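Local atomic coordinates of monalysin (Pseudomonas entomophila, PDB entry 4MKQ), a protein that forms beta-barrel pores in host membranes as a secreted, cytolytic and hemolytic toxin that contributes to intestinal damage in Drosophila. Residues 2-7 / 134-139. Sequence-based numbering, arbitrary orientation.
Sequences GRFDQY and WDTVQR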
# COMPACT_ATOMS: atom_id res chain seq x y z
N GLY A 2 -31.31 -14.94 -6.60
CA GLY A 2 -31.13 -15.73 -7.82
C GLY A 2 -30.47 -14.94 -8.94
O GLY A 2 -30.35 -15.42 -10.07
N ARG A 3 -30.02 -13.70 -8.61
CA ARG A 3 -29.29 -12.76 -9.45
C ARG A 3 -27.89 -13.35 -9.68
O ARG A 3 -27.26 -13.08 -10.70
CB ARG A 3 -29.19 -11.40 -8.74
CG ARG A 3 -28.70 -10.25 -9.60
CD ARG A 3 -28.54 -8.97 -8.80
NE ARG A 3 -29.81 -8.28 -8.59
CZ ARG A 3 -30.30 -7.35 -9.40
NH1 ARG A 3 -29.63 -6.98 -10.48
NH2 ARG A 3 -31.47 -6.78 -9.13
N PHE A 4 -27.42 -14.17 -8.71
CA PHE A 4 -26.15 -14.89 -8.71
C PHE A 4 -26.03 -15.87 -9.88
O PHE A 4 -24.95 -16.02 -10.45
CB PHE A 4 -25.91 -15.60 -7.38
CG PHE A 4 -24.96 -14.88 -6.45
CD1 PHE A 4 -23.59 -15.11 -6.52
CD2 PHE A 4 -25.44 -13.97 -5.51
CE1 PHE A 4 -22.72 -14.44 -5.65
CE2 PHE A 4 -24.56 -13.31 -4.65
CZ PHE A 4 -23.21 -13.54 -4.73
N ASP A 5 -27.16 -16.51 -10.24
CA ASP A 5 -27.23 -17.46 -11.35
C ASP A 5 -27.16 -16.71 -12.69
O ASP A 5 -26.64 -17.26 -13.67
CB ASP A 5 -28.51 -18.30 -11.28
CG ASP A 5 -28.41 -19.57 -12.09
OD1 ASP A 5 -27.56 -20.43 -11.76
OD2 ASP A 5 -29.17 -19.71 -13.08
N GLN A 6 -27.66 -15.47 -12.73
CA GLN A 6 -27.66 -14.60 -13.91
C GLN A 6 -26.26 -14.09 -14.28
O GLN A 6 -26.05 -13.69 -15.43
CB GLN A 6 -28.62 -13.42 -13.72
CG GLN A 6 -30.09 -13.78 -13.90
CD GLN A 6 -30.99 -12.71 -13.32
OE1 GLN A 6 -30.97 -11.54 -13.72
NE2 GLN A 6 -31.82 -13.11 -12.36
N TYR A 7 -25.32 -14.09 -13.30
CA TYR A 7 -23.94 -13.63 -13.52
C TYR A 7 -23.23 -14.50 -14.56
O TYR A 7 -23.31 -15.73 -14.49
CB TYR A 7 -23.13 -13.60 -12.20
CG TYR A 7 -23.62 -12.64 -11.14
CD1 TYR A 7 -24.10 -11.38 -11.48
CD2 TYR A 7 -23.50 -12.95 -9.79
CE1 TYR A 7 -24.53 -10.48 -10.50
CE2 TYR A 7 -23.92 -12.06 -8.80
CZ TYR A 7 -24.44 -10.82 -9.16
OH TYR A 7 -24.85 -9.94 -8.19
N TRP A 134 -18.99 -10.06 1.25
CA TRP A 134 -18.26 -11.33 1.42
C TRP A 134 -19.11 -12.47 1.99
O TRP A 134 -18.89 -13.63 1.62
CB TRP A 134 -16.99 -11.09 2.26
CG TRP A 134 -16.11 -12.29 2.49
CD1 TRP A 134 -15.52 -12.65 3.66
CD2 TRP A 134 -15.67 -13.24 1.51
NE1 TRP A 134 -14.74 -13.77 3.48
CE2 TRP A 134 -14.82 -14.16 2.17
CE3 TRP A 134 -15.91 -13.41 0.13
CZ2 TRP A 134 -14.22 -15.24 1.50
CZ3 TRP A 134 -15.32 -14.49 -0.52
CH2 TRP A 134 -14.49 -15.38 0.16
N ASP A 135 -20.06 -12.14 2.88
CA ASP A 135 -20.98 -13.08 3.53
C ASP A 135 -21.92 -13.71 2.49
O ASP A 135 -22.08 -14.93 2.47
CB ASP A 135 -21.79 -12.34 4.61
CG ASP A 135 -22.22 -13.20 5.77
OD1 ASP A 135 -21.36 -13.53 6.63
OD2 ASP A 135 -23.43 -13.51 5.87
N THR A 136 -22.52 -12.88 1.61
CA THR A 136 -23.44 -13.29 0.53
C THR A 136 -22.71 -14.14 -0.51
O THR A 136 -23.25 -15.17 -0.93
CB THR A 136 -24.13 -12.05 -0.07
OG1 THR A 136 -24.80 -11.34 0.97
CG2 THR A 136 -25.12 -12.40 -1.17
N VAL A 137 -21.49 -13.72 -0.92
CA VAL A 137 -20.63 -14.41 -1.89
C VAL A 137 -20.36 -15.85 -1.42
O VAL A 137 -20.63 -16.78 -2.17
CB VAL A 137 -19.35 -13.60 -2.21
CG1 VAL A 137 -18.36 -14.41 -3.05
CG2 VAL A 137 -19.69 -12.29 -2.92
N GLN A 138 -19.88 -16.03 -0.18
CA GLN A 138 -19.59 -17.34 0.42
C GLN A 138 -20.82 -18.25 0.48
O GLN A 138 -20.69 -19.45 0.22
CB GLN A 138 -19.00 -17.19 1.82
CG GLN A 138 -17.55 -16.76 1.83
CD GLN A 138 -17.06 -16.56 3.23
OE1 GLN A 138 -16.38 -17.41 3.81
NE2 GLN A 138 -17.41 -15.43 3.82
N ARG A 139 -22.00 -17.68 0.80
CA ARG A 139 -23.27 -18.38 0.90
C ARG A 139 -23.74 -18.90 -0.47
O ARG A 139 -24.18 -20.04 -0.58
CB ARG A 139 -24.33 -17.46 1.51
CG ARG A 139 -25.39 -18.19 2.34
CD ARG A 139 -26.49 -17.26 2.85
NE ARG A 139 -25.97 -16.15 3.64
CZ ARG A 139 -26.05 -14.87 3.28
NH1 ARG A 139 -26.64 -14.53 2.14
NH2 ARG A 139 -25.54 -13.92 4.06
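In this aerolysin-like toxin, deleted of its membrane-spanning part, the short, weakly bonded helical turn 3-6 at the N-terminal end of the chain packs against the first turns of helix 134-144, which lies on the long, mostly antiparallel beta-sheet. Phe4 makes the whole junction, its CB directed at the helix and its ring reaching Thr136 and Val137 obliquely through CE2 and CZ. CE2 of Phe4 meets the methyl CG2 of Thr136 at 3.6 Å. Its CZ lies 3.9 Å from the CA of Val137 and 4.2 Å from CG2 of the same valine, so the ring end rests on backbone as well as on side chain. The Thr136 hydroxyl sits beside the backbone N (chi1 -57°), which sends CG2 to the opposite side, toward the phenylalanine, while OG1 is hydrogen-bonded to OD1 of Asp133, just ahead of the helix. The junction is apolar and buried; Phe56 of strand 46-65 touches both Val137 and the Phe4 ring, whose plane is inclined to its own by about 30°, and Leu132 also packs on Phe4. From its own segment, Tyr7 lays CE2 3.7 Å above the plane of the Phe4 ring, offset toward the rim. The backbone bonds of 3-6 are weak, but Phe4 O accepts from Trp31 NE1, which ties this turn to strand 29-43. Within the partner helix, Arg139 NH2 forms a salt bridge to Asp135 OD2, which also bonds Tyr97 OH. Trp134 O is gripped by two donors, Gln138 N and Gln138 NE2, which approach from opposite faces of the carbonyl plane, the amide NE2 at 3.2 Å from Trp134 O.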